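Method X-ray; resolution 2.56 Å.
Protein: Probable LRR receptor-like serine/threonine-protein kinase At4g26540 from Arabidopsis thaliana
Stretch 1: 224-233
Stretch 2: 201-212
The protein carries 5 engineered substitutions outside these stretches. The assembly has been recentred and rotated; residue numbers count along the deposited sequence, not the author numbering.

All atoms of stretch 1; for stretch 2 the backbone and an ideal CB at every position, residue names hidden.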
# COMPACT_ATOMS: atom_id res chain seq x y z
N THR A 224 -12.62 -4.26 -27.54
CA THR A 224 -11.85 -5.20 -28.30
C THR A 224 -10.89 -4.51 -29.30
O THR A 224 -9.78 -4.99 -29.55
CB THR A 224 -12.80 -6.14 -29.05
OG1 THR A 224 -13.54 -6.91 -28.09
CG2 THR A 224 -12.03 -7.10 -29.91
N THR A 225 -11.33 -3.36 -29.82
CA THR A 225 -10.56 -2.59 -30.78
C THR A 225 -9.18 -2.19 -30.28
O THR A 225 -8.29 -1.89 -31.07
CB THR A 225 -11.28 -1.31 -31.13
OG1 THR A 225 -11.53 -0.57 -29.92
CG2 THR A 225 -12.60 -1.63 -31.81
N ILE A 226 -9.01 -2.18 -28.96
CA ILE A 226 -7.72 -1.86 -28.37
C ILE A 226 -6.62 -2.85 -28.83
O ILE A 226 -5.44 -2.51 -28.84
CB ILE A 226 -7.83 -1.70 -26.83
CG1 ILE A 226 -8.44 -0.34 -26.53
CG2 ILE A 226 -6.48 -1.80 -26.14
CD1 ILE A 226 -7.83 0.34 -25.33
N GLY A 227 -7.01 -4.03 -29.28
CA GLY A 227 -6.04 -5.00 -29.76
C GLY A 227 -5.50 -4.70 -31.16
O GLY A 227 -4.58 -5.35 -31.65
N GLY A 228 -6.08 -3.70 -31.82
CA GLY A 228 -5.64 -3.35 -33.15
C GLY A 228 -4.69 -2.17 -33.09
O GLY A 228 -4.30 -1.64 -34.13
N LEU A 229 -4.31 -1.78 -31.88
CA LEU A 229 -3.31 -0.73 -31.74
C LEU A 229 -1.91 -1.40 -31.66
O LEU A 229 -1.51 -1.91 -30.61
CB LEU A 229 -3.59 0.09 -30.47
CG LEU A 229 -4.94 0.82 -30.36
CD1 LEU A 229 -5.02 1.69 -29.11
CD2 LEU A 229 -5.24 1.64 -31.58
N LYS A 230 -1.16 -1.31 -32.75
CA LYS A 230 0.08 -2.09 -32.89
C LYS A 230 1.28 -1.50 -32.16
O LYS A 230 2.24 -2.22 -31.89
CB LYS A 230 0.45 -2.35 -34.36
CG LYS A 230 -0.65 -3.02 -35.19
CD LYS A 230 -1.25 -4.28 -34.52
CE LYS A 230 -2.38 -4.87 -35.39
NZ LYS A 230 -3.32 -5.78 -34.67
N LYS A 231 1.23 -0.21 -31.84
CA LYS A 231 2.31 0.45 -31.11
C LYS A 231 2.08 0.53 -29.60
O LYS A 231 2.93 1.07 -28.89
CB LYS A 231 2.57 1.86 -31.65
CG LYS A 231 2.64 2.01 -33.16
CD LYS A 231 3.85 1.34 -33.74
CE LYS A 231 4.04 1.75 -35.20
NZ LYS A 231 4.17 3.23 -35.33
N LEU A 232 0.95 0.01 -29.12
CA LEU A 232 0.59 0.09 -27.70
C LEU A 232 1.66 -0.47 -26.75
O LEU A 232 2.13 -1.59 -26.93
CB LEU A 232 -0.73 -0.64 -27.46
CG LEU A 232 -1.42 -0.46 -26.09
CD1 LEU A 232 -1.75 1.00 -25.89
CD2 LEU A 232 -2.68 -1.33 -25.98
N GLN A 233 2.02 0.29 -25.74
CA GLN A 233 3.08 -0.12 -24.81
C GLN A 233 2.54 -0.28 -23.39
O GLN A 233 2.74 -1.31 -22.75
CB GLN A 233 4.30 0.81 -24.86
CG GLN A 233 4.76 1.12 -26.29
CD GLN A 233 6.11 1.82 -26.37
OE1 GLN A 233 6.77 2.05 -25.36
NE2 GLN A 233 6.51 2.18 -27.58
N UNK A 201 -14.04 3.74 -30.70
CA UNK A 201 -13.30 4.57 -31.65
C UNK A 201 -11.84 4.78 -31.27
O UNK A 201 -11.05 5.18 -32.10
CB UNK A 201 -13.98 5.93 -31.78
N UNK A 202 -11.47 4.53 -30.01
CA UNK A 202 -10.08 4.69 -29.59
C UNK A 202 -9.16 3.72 -30.33
O UNK A 202 -7.94 3.93 -30.38
CB UNK A 202 -9.96 4.48 -28.08
N UNK A 203 -9.74 2.67 -30.90
CA UNK A 203 -9.01 1.73 -31.71
C UNK A 203 -8.55 2.32 -33.04
O UNK A 203 -7.78 1.67 -33.75
CB UNK A 203 -9.88 0.49 -31.96
N UNK A 204 -9.03 3.51 -33.37
CA UNK A 204 -8.65 4.21 -34.59
C UNK A 204 -7.38 5.05 -34.40
O UNK A 204 -6.87 5.62 -35.36
CB UNK A 204 -9.80 5.10 -35.06
N UNK A 205 -6.88 5.13 -33.17
CA UNK A 205 -5.73 5.98 -32.93
C UNK A 205 -4.53 5.10 -33.10
O UNK A 205 -4.12 4.43 -32.16
CB UNK A 205 -5.76 6.64 -31.55
N UNK A 206 -3.88 5.20 -34.26
CA UNK A 206 -3.00 4.12 -34.70
C UNK A 206 -1.65 4.16 -34.00
O UNK A 206 -1.02 3.14 -33.76
CB UNK A 206 -2.80 4.19 -36.21
N UNK A 207 -1.24 5.37 -33.64
CA UNK A 207 0.01 5.65 -32.94
C UNK A 207 -0.07 5.56 -31.41
O UNK A 207 0.93 5.82 -30.74
CB UNK A 207 0.49 7.05 -33.33
N UNK A 208 -1.24 5.24 -30.86
CA UNK A 208 -1.35 5.19 -29.40
C UNK A 208 -0.38 4.20 -28.77
O UNK A 208 -0.31 3.04 -29.14
CB UNK A 208 -2.78 4.83 -29.00
N UNK A 209 0.34 4.70 -27.78
CA UNK A 209 1.40 3.98 -27.09
C UNK A 209 1.01 3.76 -25.64
O UNK A 209 1.16 2.64 -25.13
CB UNK A 209 2.73 4.74 -27.18
N UNK A 210 0.62 4.85 -24.97
CA UNK A 210 0.29 4.83 -23.54
C UNK A 210 -1.12 5.32 -23.21
O UNK A 210 -1.46 6.49 -23.42
CB UNK A 210 1.30 5.69 -22.78
N UNK A 211 -1.95 4.43 -22.68
CA UNK A 211 -3.30 4.81 -22.30
C UNK A 211 -3.45 4.78 -20.76
O UNK A 211 -3.37 3.72 -20.15
CB UNK A 211 -4.32 3.88 -22.96
N UNK A 212 -3.57 5.95 -20.13
CA UNK A 212 -3.73 6.01 -18.68
C UNK A 212 -5.06 6.64 -18.36
O UNK A 212 -5.21 7.86 -18.43
CB UNK A 212 -2.59 6.79 -18.02

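Stretch 2 runs alongside stretch 1, and most of its positions from 202 to 211 can be read against residues there. At 201 CA-to-CB points away and stretch 1 sets no demand; many polar residues would serve, and the deposited one is Glu201. Position 202 points sideways, its ideal CB 5.3 Å from CG1 of Ile226. A branched or long apolar residue would reach that flank, and Ile202 does, its CG2 3.8 Å from Ile226 CG1.

Position 203 is the strictest. Its ideal CB points toward stretch 1 and would stand 2.4 Å from CB of Thr225, a clash, so only glycine fits this backbone. Gly203 lets the two stretches close in, with its CA 3.7 Å from Thr225 O. At 204 CB points away and the choice is loose; Tyr204 leaves stretch 1 untouched.

Position 205 opens a type I turn that runs to 208. Its sideways CB would lie 5.0 Å from CD2 of Leu229, which favours something small or apolar. Cys205 is found, but the closer contact is made by its backbone: Cys205 O is 3.1 Å from Leu229 CD2. At 206 CB points away and turn-tolerant polar residues suit; Thr206 offers its carbonyl, Thr206 O lying 3.9 Å from Lys231 CG.

At 207 CB also points away, yet the amine of Lys231 is near enough for a long acidic or amide side chain to curl back. Glu207 does so with chi1 and chi2 both m, and its OE2 accepts a hydrogen bond from Lys231 NZ at 3.2 Å, within a salt bridge.

Position 208 has an ideal CB 3.9 Å from CD1 of Leu229 and 5.0 Å from CD1 of Leu232, an apolar setting for leucine, isoleucine or methionine. Leu208 packs its CD2 3.7 Å from Leu229 CD1, while its carbonyl O receives a CA-H...O contact from Leu232 CA at 3.4 Å.

At 209 the backbone does the binding: the O at this position accepts a hydrogen bond from Gln233 N at 2.6 Å, nearly straight at 165°. Its sideways ideal CB, 4.2 Å from CG of Gln233, suits a flexible polar chain lying beside that glutamine. Gln209 does this.

The strand begins at 210, where CB points away and a polar residue is easy to place; Asn210 turns its end back. At 211 CB points toward stretch 1, 4.8 Å from CD1 of Leu232, calling for an aliphatic; Leu211 sets CD2 3.6 Å from Ile226 CD1. Position 212 is out of reach of stretch 1, so many side chains would do; Tyr212 makes no contact with stretch 1.

Stretch 2 (201-212) EIGYCTELQNLY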
# COMPACT_ATOMS: atom_id res chain seq x y z
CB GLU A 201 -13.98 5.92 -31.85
CG GLU A 201 -15.34 5.84 -32.54
CD GLU A 201 -16.44 5.34 -31.62
OE1 GLU A 201 -16.24 5.32 -30.38
OE2 GLU A 201 -17.50 4.95 -32.15
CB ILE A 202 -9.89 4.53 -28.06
CG1 ILE A 202 -8.76 5.45 -27.58
CG2 ILE A 202 -9.58 3.09 -27.69
CD1 ILE A 202 -8.36 5.27 -26.16
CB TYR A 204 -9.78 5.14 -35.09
CG TYR A 204 -10.93 4.44 -35.78
CD1 TYR A 204 -10.71 3.55 -36.81
CD2 TYR A 204 -12.26 4.66 -35.37
CE1 TYR A 204 -11.75 2.90 -37.44
CE2 TYR A 204 -13.31 4.02 -36.00
CZ TYR A 204 -13.06 3.14 -37.03
OH TYR A 204 -14.09 2.49 -37.66
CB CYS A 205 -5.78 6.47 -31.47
SG CYS A 205 -7.30 7.43 -31.00
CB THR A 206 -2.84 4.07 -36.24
OG1 THR A 206 -1.81 4.96 -36.68
CG2 THR A 206 -4.14 4.42 -36.92
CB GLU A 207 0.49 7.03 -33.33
CG GLU A 207 0.74 7.15 -34.80
CD GLU A 207 1.92 6.27 -35.23
OE1 GLU A 207 3.09 6.62 -34.91
OE2 GLU A 207 1.70 5.23 -35.89
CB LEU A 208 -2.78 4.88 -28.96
CG LEU A 208 -3.04 5.17 -27.48
CD1 LEU A 208 -2.80 6.65 -27.22
CD2 LEU A 208 -4.45 4.76 -27.14
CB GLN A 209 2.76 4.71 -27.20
CG GLN A 209 3.25 4.81 -28.64
CD GLN A 209 4.72 5.23 -28.80
OE1 GLN A 209 5.43 5.45 -27.81
NE2 GLN A 209 5.17 5.33 -30.04
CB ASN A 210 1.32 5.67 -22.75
CG ASN A 210 2.75 5.39 -23.17
OD1 ASN A 210 3.27 4.30 -22.95
ND2 ASN A 210 3.39 6.38 -23.78
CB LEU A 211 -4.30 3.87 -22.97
CG LEU A 211 -5.79 4.13 -22.70
CD1 LEU A 211 -6.14 5.56 -23.02
CD2 LEU A 211 -6.66 3.17 -23.50
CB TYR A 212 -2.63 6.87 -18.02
CG TYR A 212 -1.20 6.61 -18.49
CD1 TYR A 212 -0.79 5.33 -18.89
CD2 TYR A 212 -0.27 7.63 -18.53
CE1 TYR A 212 0.49 5.10 -19.31
CE2 TYR A 212 1.02 7.40 -18.96
CZ TYR A 212 1.40 6.14 -19.34
OH TYR A 212 2.67 5.92 -19.77
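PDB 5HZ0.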